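Proline dehydrogenase (Bradyrhizobium japonicum USDA 110, PDB 3HAZ) probably oxidises proline to glutamate in two steps, pairing an FAD-dependent proline dehydrogenase with an NAD-dependent L-glutamate-gamma-semialdehyde dehydrogenase in one chain. Local coordinates at residues 45-50 / 467-472; 519-524 / 528-533; 551-556 / 719-724. One frame throughout, in Å; residues are numbered along the deposited sequence.

The three contacts share no helix or strand and do not touch. Contacts 1 and 3 are buried and lie on opposite sides of the chain's centre, their centres about 74 Å apart; each sets a helix beside another that carries a cofactor, FAD in the proline dehydrogenase part and NAD in the aldehyde dehydrogenase part. Both meet through apolar side chains, but contact 1 depends on one phenylalanine ring, whereas contact 3 relies on alanines, a valine and a leucine, with a histidine at its exposed edge. Contact 2 lies at the surface, away from both cofactors, and joins a loop to the following helix; beside its apolar patch are a backbone helix bond and polar bonds within each segment.

Contact 1: residues 45-50 / 467-472; sequences RLIEAI and SSFVAQ. With FAD (flavin-adenine dinucleotide), chain C.
Phe469 alone bridges the gap to Ile47 and Ile50, and the same residue binds FAD through its backbone. The meeting is edge-on: Ile50 CD1 lies in the plane of the ring, 3.9 Å from Phe469 CE2, while Ile47 CG1 sits near that plane, 3.8 Å from Phe469 CZ. The rim of the ring thus enters between two isoleucines one helical turn apart, whose branched apolar side chains offer methylene and methyl groups to its edge. Phe469 holds CG opposite its own backbone N (chi1 175°), so the ring runs off towards helix 33-50; the N-H at the first turn of helix 469-473 meets FAD O1A, on the phosphate next to the adenosine. The bond is nearly straight at 165°, though modelled so short that its exact length is doubtful. Phe469 opens helix 469-473, whose N-terminal end would probably help to stabilise the phosphate charge. Ser468 caps this helix, its OG accepting from Ala471 N at 3.1 Å; a short hydroxyl side chain suits the N-cap, where it can accept from a first-turn amide. FAD is gripped further by residues such as Gln314 and Thr396. On the far side of helix 33-50, Glu48 bonds Ala151 N of the second subunit. Ala399 of helix 399-409 and Leu483 of helix 480-483 each touch both Ile47 and Phe469, so the ring and helix 33-50 are held against both helices.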
loop_
_atom_site.group_PDB
_atom_site.type_symbol
_atom_site.label_atom_id
_atom_site.label_comp_id
_atom_site.label_asym_id
_atom_site.label_seq_id
_atom_site.Cartn_x
_atom_site.Cartn_y
_atom_site.Cartn_z
ATOM N N ARG A 45 38.957 -0.579 26.614
ATOM C CA ARG A 45 40.258 -1.229 26.695
ATOM C C ARG A 45 40.147 -2.750 26.573
ATOM O O ARG A 45 40.997 -3.393 25.958
ATOM C CB ARG A 45 40.980 -0.835 27.985
ATOM C CG ARG A 45 41.419 0.634 28.010
ATOM C CD ARG A 45 42.058 1.013 29.336
ATOM N NE ARG A 45 43.246 0.218 29.642
ATOM C CZ ARG A 45 44.490 0.578 29.333
ATOM N NH1 ARG A 45 44.711 1.722 28.695
ATOM N NH2 ARG A 45 45.514 -0.206 29.655
ATOM N N LEU A 46 39.101 -3.322 27.161
ATOM C CA LEU A 46 38.890 -4.764 27.074
ATOM C C LEU A 46 38.601 -5.168 25.629
ATOM O O LEU A 46 39.168 -6.130 25.121
ATOM C CB LEU A 46 37.754 -5.211 27.999
ATOM C CG LEU A 46 37.942 -4.982 29.507
ATOM C CD1 LEU A 46 36.741 -5.496 30.288
ATOM C CD2 LEU A 46 39.221 -5.626 30.020
ATOM N N ILE A 47 37.731 -4.415 24.968
ATOM C CA ILE A 47 37.343 -4.721 23.592
ATOM C C ILE A 47 38.492 -4.496 22.597
ATOM O O ILE A 47 38.644 -5.247 21.635
ATOM C CB ILE A 47 36.105 -3.913 23.184
ATOM C CG1 ILE A 47 34.875 -4.437 23.927
ATOM C CG2 ILE A 47 35.894 -3.967 21.674
ATOM C CD1 ILE A 47 33.711 -3.463 23.916
ATOM N N GLU A 48 39.302 -3.470 22.840
ATOM C CA GLU A 48 40.511 -3.242 22.046
ATOM C C GLU A 48 41.437 -4.443 22.104
ATOM O O GLU A 48 41.960 -4.886 21.080
ATOM C CB GLU A 48 41.264 -2.002 22.533
ATOM C CG GLU A 48 40.646 -0.695 22.100
ATOM C CD GLU A 48 41.497 0.495 22.480
ATOM O OE1 GLU A 48 41.948 0.544 23.643
ATOM O OE2 GLU A 48 41.713 1.378 21.619
ATOM N N ALA A 49 41.648 -4.961 23.311
ATOM C CA ALA A 49 42.452 -6.161 23.483
ATOM C C ALA A 49 41.810 -7.334 22.746
ATOM O O ALA A 49 42.494 -8.112 22.086
ATOM C CB ALA A 49 42.622 -6.490 24.968
ATOM N N ILE A 50 40.492 -7.459 22.862
ATOM C CA ILE A 50 39.788 -8.547 22.200
ATOM C C ILE A 50 39.996 -8.469 20.693
ATOM O O ILE A 50 40.156 -9.488 20.023
ATOM C CB ILE A 50 38.280 -8.519 22.503
ATOM C CG1 ILE A 50 38.011 -8.941 23.949
ATOM C CG2 ILE A 50 37.533 -9.439 21.550
ATOM C CD1 ILE A 50 36.556 -8.755 24.365
ATOM N N SER A 467 23.231 -12.320 18.606
ATOM C CA SER A 467 23.111 -11.440 19.765
ATOM C C SER A 467 24.272 -11.583 20.749
ATOM O O SER A 467 24.421 -10.769 21.660
ATOM C CB SER A 467 21.785 -11.696 20.487
ATOM O OG SER A 467 21.661 -13.063 20.845
ATOM N N SER A 468 25.089 -12.618 20.576
ATOM C CA SER A 468 26.158 -12.871 21.526
ATOM C C SER A 468 27.264 -11.821 21.410
ATOM O O SER A 468 27.626 -11.383 20.308
ATOM C CB SER A 468 26.716 -14.286 21.372
ATOM O OG SER A 468 27.903 -14.302 20.608
ATOM N N PHE A 469 27.780 -11.410 22.562
ATOM C CA PHE A 469 28.818 -10.396 22.621
ATOM C C PHE A 469 30.080 -10.880 21.928
ATOM O O PHE A 469 30.710 -10.135 21.171
ATOM C CB PHE A 469 29.131 -10.031 24.073
ATOM C CG PHE A 469 30.278 -9.074 24.216
ATOM C CD1 PHE A 469 30.050 -7.713 24.316
ATOM C CD2 PHE A 469 31.584 -9.537 24.247
ATOM C CE1 PHE A 469 31.101 -6.829 24.444
ATOM C CE2 PHE A 469 32.639 -8.661 24.377
ATOM C CZ PHE A 469 32.401 -7.306 24.475
ATOM N N VAL A 470 30.447 -12.130 22.192
ATOM C CA VAL A 470 31.670 -12.692 21.642
ATOM C C VAL A 470 31.643 -12.706 20.121
ATOM O O VAL A 470 32.655 -12.434 19.475
ATOM C CB VAL A 470 31.957 -14.110 22.184
ATOM C CG1 VAL A 470 32.074 -14.080 23.700
ATOM C CG2 VAL A 470 30.872 -15.085 21.741
ATOM N N ALA A 471 30.481 -13.018 19.555
ATOM C CA ALA A 471 30.325 -13.057 18.107
ATOM C C ALA A 471 30.489 -11.664 17.512
ATOM O O ALA A 471 31.259 -11.468 16.573
ATOM C CB ALA A 471 28.970 -13.632 17.736
ATOM N N GLN A 472 29.753 -10.704 18.066
ATOM C CA GLN A 472 29.788 -9.331 17.589
ATOM C C GLN A 472 31.176 -8.701 17.720
ATOM O O GLN A 472 31.655 -8.040 16.799
ATOM C CB GLN A 472 28.750 -8.493 18.328
ATOM C CG GLN A 472 27.329 -8.967 18.092
ATOM C CD GLN A 472 26.299 -8.075 18.746
ATOM O OE1 GLN A 472 26.460 -6.855 18.804
ATOM N NE2 GLN A 472 25.227 -8.681 19.242
HETATM P PA FAD C . 26.372 -12.226 26.279
HETATM O O1A FAD C . 26.594 -12.198 24.661
HETATM O O2A FAD C . 26.511 -10.905 26.889
HETATM O O5B FAD C . 24.872 -12.772 26.587
HETATM C C5B FAD C . 24.478 -13.976 25.993
HETATM C C4B FAD C . 23.173 -14.466 26.635
HETATM O O4B FAD C . 22.069 -13.460 26.967
HETATM C C3B FAD C . 22.642 -15.767 26.610
HETATM O O3B FAD C . 23.509 -16.861 26.855
HETATM C C2B FAD C . 21.321 -15.637 27.326
HETATM O O2B FAD C . 21.268 -16.091 28.666
HETATM C C1B FAD C . 20.894 -14.230 27.108
HETATM N N9A FAD C . 20.052 -13.942 25.961
HETATM C C8A FAD C . 20.359 -14.070 24.610
HETATM N N7A FAD C . 19.275 -13.634 23.896
HETATM C C5A FAD C . 18.288 -13.227 24.823
HETATM C C6A FAD C . 16.903 -12.667 24.649
HETATM N N6A FAD C . 16.348 -12.458 23.317
HETATM N N1A FAD C . 16.176 -12.354 25.700
HETATM C C2A FAD C . 16.691 -12.534 26.999
HETATM N N3A FAD C . 18.021 -13.074 27.166
HETATM C C4A FAD C . 18.777 -13.399 26.068
HETATM N N1 FAD C . 24.400 -21.054 32.201
HETATM C C2 FAD C . 23.420 -21.811 32.796
HETATM O O2 FAD C . 22.121 -21.718 32.345
HETATM N N3 FAD C . 23.763 -22.727 33.847
HETATM C C4 FAD C . 25.060 -22.846 34.261
HETATM O O4 FAD C . 25.383 -23.689 35.332
HETATM C C4X FAD C . 26.086 -22.051 33.645
HETATM N N5 FAD C . 27.509 -22.162 34.093
HETATM C C5X FAD C . 28.508 -21.375 33.469
HETATM C C6 FAD C . 29.907 -21.493 33.906
HETATM C C7 FAD C . 30.901 -20.703 33.285
HETATM C C7M FAD C . 32.347 -20.850 33.729
HETATM C C8 FAD C . 30.538 -19.755 32.204
HETATM C C8M FAD C . 31.598 -18.887 31.507
HETATM C C9 FAD C . 29.199 -19.646 31.790
HETATM C C9A FAD C . 28.158 -20.473 32.426
HETATM N N10 FAD C . 26.761 -20.365 31.998
HETATM C C10 FAD C . 25.749 -21.173 32.640
HETATM C "C1'" FAD C . 26.302 -19.315 31.034
HETATM C "C2'" FAD C . 26.262 -19.726 29.540
HETATM O "O2'" FAD C . 27.015 -20.918 29.341
HETATM C "C3'" FAD C . 26.759 -18.551 28.683
HETATM O "O3'" FAD C . 28.179 -18.474 28.741
HETATM C "C4'" FAD C . 26.157 -17.170 29.129
HETATM O "O4'" FAD C . 24.790 -17.116 29.352
HETATM C "C5'" FAD C . 26.641 -16.006 28.224
HETATM O "O5'" FAD C . 26.595 -14.746 28.875
HETATM P P FAD C . 27.713 -13.607 28.422
HETATM O O1P FAD C . 27.563 -12.264 29.400
HETATM O O2P FAD C . 29.060 -14.188 28.482
HETATM O O3P FAD C . 27.452 -13.303 26.839
#

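Contact 2: residues 519-524 / 528-533; sequences VEFGAR and DQLLTD
Arg524 and Asp528, with CA atoms 5.7 Å apart, form the first turn of helix 524-536, where Asp528 N donates to Arg524 O, an oxygen whose position is less sure, just after a type I beta turn from Glu520 to Ala523. Val519 points at the helix, and the ring of Phe521, within the turn, also reaches it. Leu530 is their common partner. With chi1 at 173° Leu530 swings its branched end away from its own N, and CD2 does the touching: it lies 3.9 Å from Phe521 CE1, oblique to the ring, and 4.1 Å from Val519 CG2. Branched and aromatic apolar groups suit this spot, since Leu604 of helix 604-629 packs on both Phe521 and Leu530. The motif is a turn running straight into a helix, with Ala523 at the N-cap position. Glu520 braces the turn: its OE2 accepts from Gly522 N at 2.8 Å with the anti lone pair, while OE1 forms a salt bridge to Arg358. Gly522, having no side chain, leaves room for that carboxylate. Arg524 turns its guanidinium group away from the helix, with NE bonded to Phe10 O and NH1 paired with Asp292. Farther along, Asp528 O receives Thr532 N and Thr532 OG1 from opposite faces of its plane, the hydroxyl at 2.9 Å. Gln529 NE2 reaches Asp533 OD1 at 2.9 Å, meeting the carboxylate from above its plane; a glutamine and an aspartate one turn apart can pair in this way along the exposed flank of a helix.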
loop_
_atom_site.group_PDB
_atom_site.type_symbol
_atom_site.label_atom_id
_atom_site.label_comp_id
_atom_site.label_asym_id
_atom_site.label_seq_id
_atom_site.Cartn_x
_atom_site.Cartn_y
_atom_site.Cartn_z
ATOM N N VAL A 519 -0.079 -26.296 32.010
ATOM C CA VAL A 519 0.400 -26.132 33.375
ATOM C C VAL A 519 1.876 -26.496 33.416
ATOM O O VAL A 519 2.286 -27.477 32.796
ATOM C CB VAL A 519 -0.388 -27.047 34.355
ATOM C CG1 VAL A 519 0.147 -26.923 35.775
ATOM C CG2 VAL A 519 -1.890 -26.721 34.309
ATOM N N GLU A 520 2.675 -25.702 34.124
ATOM C CA GLU A 520 4.081 -26.037 34.336
ATOM C C GLU A 520 4.233 -26.897 35.586
ATOM O O GLU A 520 4.088 -26.405 36.710
ATOM C CB GLU A 520 4.943 -24.778 34.449
ATOM C CG GLU A 520 6.423 -25.071 34.707
ATOM C CD GLU A 520 6.988 -26.106 33.743
ATOM O OE1 GLU A 520 7.150 -25.775 32.550
ATOM O OE2 GLU A 520 7.273 -27.250 34.179
ATOM N N PHE A 521 4.518 -28.182 35.382
ATOM C CA PHE A 521 4.646 -29.131 36.479
ATOM C C PHE A 521 5.860 -28.791 37.350
ATOM O O PHE A 521 5.935 -29.195 38.511
ATOM C CB PHE A 521 4.775 -30.556 35.934
ATOM C CG PHE A 521 3.479 -31.148 35.446
ATOM C CD1 PHE A 521 2.404 -30.338 35.122
ATOM C CD2 PHE A 521 3.352 -32.515 35.278
ATOM C CE1 PHE A 521 1.221 -30.883 34.664
ATOM C CE2 PHE A 521 2.172 -33.065 34.819
ATOM C CZ PHE A 521 1.104 -32.248 34.511
ATOM N N GLY A 522 6.800 -28.038 36.781
ATOM C CA GLY A 522 8.010 -27.654 37.486
ATOM C C GLY A 522 7.821 -26.454 38.397
ATOM O O GLY A 522 8.773 -25.986 39.018
ATOM N N ALA A 523 6.592 -25.944 38.453
ATOM C CA ALA A 523 6.230 -24.880 39.382
ATOM C C ALA A 523 5.309 -25.480 40.431
ATOM O O ALA A 523 4.128 -25.708 40.164
ATOM C CB ALA A 523 5.528 -23.744 38.648
ATOM N N ARG A 524 5.839 -25.729 41.625
ATOM C CA ARG A 524 5.113 -26.518 42.623
ATOM C C ARG A 524 3.736 -25.955 42.983
ATOM O O ARG A 524 2.813 -26.711 43.289
ATOM C CB ARG A 524 5.960 -26.750 43.882
ATOM C CG ARG A 524 6.119 -25.542 44.791
ATOM C CD ARG A 524 6.950 -25.881 46.037
ATOM N NE ARG A 524 8.366 -25.540 45.890
ATOM C CZ ARG A 524 9.382 -26.378 46.091
ATOM N NH1 ARG A 524 9.166 -27.636 46.451
ATOM N NH2 ARG A 524 10.631 -25.952 45.939
ATOM N N ASP A 528 0.718 -28.409 42.398
ATOM C CA ASP A 528 -0.029 -28.734 43.616
ATOM C C ASP A 528 -1.496 -28.339 43.487
ATOM O O ASP A 528 -2.383 -29.058 43.947
ATOM C CB ASP A 528 0.578 -28.042 44.842
ATOM C CG ASP A 528 1.953 -28.589 45.209
ATOM O OD1 ASP A 528 2.358 -29.638 44.659
ATOM O OD2 ASP A 528 2.628 -27.962 46.057
ATOM N N GLN A 529 -1.752 -27.195 42.857
ATOM C CA GLN A 529 -3.123 -26.714 42.701
ATOM C C GLN A 529 -3.898 -27.593 41.725
ATOM O O GLN A 529 -5.052 -27.954 41.977
ATOM C CB GLN A 529 -3.145 -25.252 42.236
ATOM C CG GLN A 529 -4.540 -24.626 42.242
ATOM C CD GLN A 529 -5.154 -24.577 43.639
ATOM O OE1 GLN A 529 -4.590 -23.980 44.556
ATOM N NE2 GLN A 529 -6.318 -25.202 43.802
ATOM N N LEU A 530 -3.258 -27.936 40.611
ATOM C CA LEU A 530 -3.842 -28.843 39.629
ATOM C C LEU A 530 -4.202 -30.187 40.264
ATOM O O LEU A 530 -5.284 -30.717 40.033
ATOM C CB LEU A 530 -2.876 -29.064 38.460
ATOM C CG LEU A 530 -3.299 -30.119 37.434
ATOM C CD1 LEU A 530 -4.680 -29.792 36.870
ATOM C CD2 LEU A 530 -2.273 -30.253 36.312
ATOM N N LEU A 531 -3.283 -30.737 41.054
ATOM C CA LEU A 531 -3.502 -32.026 41.705
ATOM C C LEU A 531 -4.687 -31.953 42.656
ATOM O O LEU A 531 -5.520 -32.853 42.691
ATOM C CB LEU A 531 -2.249 -32.467 42.469
ATOM C CG LEU A 531 -1.094 -33.026 41.634
ATOM C CD1 LEU A 531 0.197 -33.115 42.462
ATOM C CD2 LEU A 531 -1.475 -34.385 41.072
ATOM N N THR A 532 -4.744 -30.871 43.424
ATOM C CA THR A 532 -5.838 -30.624 44.354
ATOM C C THR A 532 -7.173 -30.508 43.622
ATOM O O THR A 532 -8.157 -31.138 44.006
ATOM C CB THR A 532 -5.591 -29.334 45.159
ATOM O OG1 THR A 532 -4.437 -29.502 45.991
ATOM C CG2 THR A 532 -6.798 -29.003 46.029
ATOM N N ASP A 533 -7.197 -29.705 42.562
ATOM C CA ASP A 533 -8.417 -29.488 41.795
ATOM C C ASP A 533 -8.960 -30.801 41.247
ATOM O O ASP A 533 -10.149 -31.090 41.377
ATOM C CB ASP A 533 -8.172 -28.492 40.655
ATOM C CG ASP A 533 -7.957 -27.067 41.156
ATOM O OD1 ASP A 533 -8.194 -26.820 42.357
ATOM O OD2 ASP A 533 -7.555 -26.198 40.352
#

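Contact 3: residues 551-556 / 719-724; sequences QAHAAV and GAALTA. With NAD (nicotinamide-adenine-dinucleotide), chain D.
Leu722 CD2 fits between Ala552 and Val556, 3.7 Å from Ala552 CB and 4.0 Å from Val556 CG2. These two partners are one turn apart on helix 549-567, and the small methyl of Ala552 lets the backbones draw together to 6.6 Å between its CA and that of Leu722. The axes of the two segments come to within 9.5 Å and cross at -38°. In Leu722, chi1 -63° and chi2 -177° send CD1 away from helix 549-567 and leave CD2 as the branch turned to its partners. Towards solvent, His553 CE1 stands 3.8 Å from Ala721 O, oblique to the imidazole; the ring also meets that of His725. Behind this layer the opposite flank of helix 716-724 carries the cofactor: Gly719 C is 3.4 Å from NAD C2A, and without a side chain the glycine lets the adenine lie close. It may be the last glycine of a GxGxxG-like pattern, already inside the helix, consistent with Rossmann-type dinucleotide binding. Helix 716-724 forms the crossover between strands 709-711 and 730-734, with Leu722 resting on Val654 of strand 641-656 and Val681 of strand 679-683, so helix 549-567 packs outside a helix that itself covers the sheet.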
loop_
_atom_site.group_PDB
_atom_site.type_symbol
_atom_site.label_atom_id
_atom_site.label_comp_id
_atom_site.label_asym_id
_atom_site.label_seq_id
_atom_site.Cartn_x
_atom_site.Cartn_y
_atom_site.Cartn_z
ATOM N N GLN A 551 -33.757 -47.975 19.969
ATOM C CA GLN A 551 -33.371 -46.647 20.433
ATOM C C GLN A 551 -32.375 -45.998 19.480
ATOM O O GLN A 551 -32.411 -44.786 19.256
ATOM C CB GLN A 551 -32.778 -46.732 21.837
ATOM C CG GLN A 551 -33.813 -47.029 22.900
ATOM C CD GLN A 551 -33.192 -47.345 24.239
ATOM O OE1 GLN A 551 -32.555 -48.384 24.412
ATOM N NE2 GLN A 551 -33.381 -46.451 25.202
ATOM N N ALA A 552 -31.487 -46.815 18.925
ATOM C CA ALA A 552 -30.501 -46.337 17.968
ATOM C C ALA A 552 -31.183 -45.824 16.703
ATOM O O ALA A 552 -30.820 -44.777 16.180
ATOM C CB ALA A 552 -29.502 -47.438 17.635
ATOM N N HIS A 553 -32.177 -46.560 16.215
ATOM C CA HIS A 553 -32.919 -46.113 15.038
ATOM C C HIS A 553 -33.739 -44.859 15.328
ATOM O O HIS A 553 -33.848 -43.971 14.481
ATOM C CB HIS A 553 -33.794 -47.234 14.473
ATOM C CG HIS A 553 -33.083 -48.106 13.486
ATOM N ND1 HIS A 553 -31.887 -48.732 13.773
ATOM C CD2 HIS A 553 -33.395 -48.455 12.215
ATOM C CE1 HIS A 553 -31.492 -49.426 12.720
ATOM N NE2 HIS A 553 -32.389 -49.276 11.762
ATOM N N ALA A 554 -34.302 -44.783 16.530
ATOM C CA ALA A 554 -35.017 -43.584 16.958
ATOM C C ALA A 554 -34.074 -42.382 16.998
ATOM O O ALA A 554 -34.460 -41.255 16.669
ATOM C CB ALA A 554 -35.657 -43.805 18.316
ATOM N N ALA A 555 -32.833 -42.629 17.402
ATOM C CA ALA A 555 -31.832 -41.572 17.461
ATOM C C ALA A 555 -31.557 -41.006 16.071
ATOM O O ALA A 555 -31.506 -39.789 15.888
ATOM C CB ALA A 555 -30.551 -42.090 18.097
ATOM N N VAL A 556 -31.385 -41.891 15.092
ATOM C CA VAL A 556 -31.140 -41.467 13.717
ATOM C C VAL A 556 -32.331 -40.685 13.175
ATOM O O VAL A 556 -32.166 -39.640 12.542
ATOM C CB VAL A 556 -30.837 -42.666 12.792
ATOM C CG1 VAL A 556 -30.645 -42.200 11.357
ATOM C CG2 VAL A 556 -29.601 -43.401 13.271
ATOM N N GLY A 719 -23.075 -49.922 17.124
ATOM C CA GLY A 719 -22.354 -49.165 16.118
ATOM C C GLY A 719 -22.722 -49.636 14.723
ATOM O O GLY A 719 -22.865 -48.830 13.802
ATOM N N ALA A 720 -22.890 -50.948 14.571
ATOM C CA ALA A 720 -23.265 -51.532 13.286
ATOM C C ALA A 720 -24.673 -51.122 12.867
ATOM O O ALA A 720 -24.915 -50.811 11.702
ATOM C CB ALA A 720 -23.144 -53.048 13.331
ATOM N N ALA A 721 -25.603 -51.127 13.816
ATOM C CA ALA A 721 -26.967 -50.708 13.530
ATOM C C ALA A 721 -26.999 -49.275 12.993
ATOM O O ALA A 721 -27.746 -48.964 12.064
ATOM C CB ALA A 721 -27.830 -50.833 14.772
ATOM N N LEU A 722 -26.181 -48.406 13.581
ATOM C CA LEU A 722 -26.108 -47.018 13.145
ATOM C C LEU A 722 -25.576 -46.910 11.721
ATOM O O LEU A 722 -26.161 -46.224 10.894
ATOM C CB LEU A 722 -25.227 -46.191 14.090
ATOM C CG LEU A 722 -25.712 -46.054 15.535
ATOM C CD1 LEU A 722 -24.787 -45.148 16.337
ATOM C CD2 LEU A 722 -27.134 -45.536 15.577
ATOM N N THR A 723 -24.467 -47.587 11.436
ATOM C CA THR A 723 -23.842 -47.492 10.115
ATOM C C THR A 723 -24.680 -48.146 9.019
ATOM O O THR A 723 -24.541 -47.820 7.843
ATOM C CB THR A 723 -22.416 -48.094 10.097
ATOM O OG1 THR A 723 -22.467 -49.486 10.436
ATOM C CG2 THR A 723 -21.515 -47.366 11.086
ATOM N N ALA A 724 -25.551 -49.071 9.403
ATOM C CA ALA A 724 -26.368 -49.778 8.428
ATOM C C ALA A 724 -27.654 -49.019 8.106
ATOM O O ALA A 724 -28.303 -49.291 7.099
ATOM C CB ALA A 724 -26.673 -51.195 8.910
HETATM P PA NAD D . -12.118 -50.700 17.489
HETATM O O1A NAD D . -12.078 -51.077 15.893
HETATM O O2A NAD D . -11.958 -51.923 18.293
HETATM O O5B NAD D . -13.600 -49.998 17.798
HETATM C C5B NAD D . -13.677 -48.587 17.948
HETATM C C4B NAD D . -15.123 -48.086 17.818
HETATM O O4B NAD D . -15.917 -48.729 16.748
HETATM C C3B NAD D . -16.037 -48.321 19.089
HETATM O O3B NAD D . -16.790 -47.269 19.611
HETATM C C2B NAD D . -16.698 -49.651 18.739
HETATM O O2B NAD D . -17.671 -50.202 19.599
HETATM C C1B NAD D . -17.024 -49.412 17.329
HETATM N N9A NAD D . -17.274 -50.671 16.612
HETATM C C8A NAD D . -16.784 -51.902 16.907
HETATM N N7A NAD D . -17.287 -52.817 15.935
HETATM C C5A NAD D . -18.102 -52.094 15.035
HETATM C C6A NAD D . -18.829 -52.484 13.916
HETATM N N6A NAD D . -18.820 -53.877 13.501
HETATM N N1A NAD D . -19.542 -51.567 13.213
HETATM C C2A NAD D . -19.547 -50.241 13.613
HETATM N N3A NAD D . -18.832 -49.855 14.714
HETATM C C4A NAD D . -18.108 -50.785 15.427
HETATM O O3 NAD D . -10.936 -49.568 17.859
HETATM P PN NAD D . -10.503 -49.316 19.455
HETATM O O1N NAD D . -10.165 -50.784 20.165
HETATM O O2N NAD D . -11.594 -48.647 20.166
HETATM O O5D NAD D . -9.142 -48.355 19.528
HETATM C C5D NAD D . -7.887 -48.878 19.116
HETATM C C4D NAD D . -7.624 -48.681 17.607
HETATM O O4D NAD D . -8.053 -47.377 17.021
HETATM C C3D NAD D . -6.173 -48.917 17.005
HETATM O O3D NAD D . -5.995 -49.875 15.989
HETATM C C2D NAD D . -5.754 -47.455 16.734
HETATM O O2D NAD D . -4.511 -47.146 16.134
HETATM C C1D NAD D . -7.007 -46.887 16.207
HETATM N N1N NAD D . -6.942 -45.426 16.340
HETATM C C2N NAD D . -6.476 -44.657 15.257
HETATM C C3N NAD D . -6.391 -43.206 15.388
HETATM C C7N NAD D . -5.892 -42.365 14.200
HETATM O O7N NAD D . -6.020 -41.193 14.227
HETATM N N7N NAD D . -5.398 -43.017 13.004
HETATM C C4N NAD D . -6.790 -42.550 16.658
HETATM C C5N NAD D . -7.255 -43.315 17.731
HETATM C C6N NAD D . -7.345 -44.787 17.601
#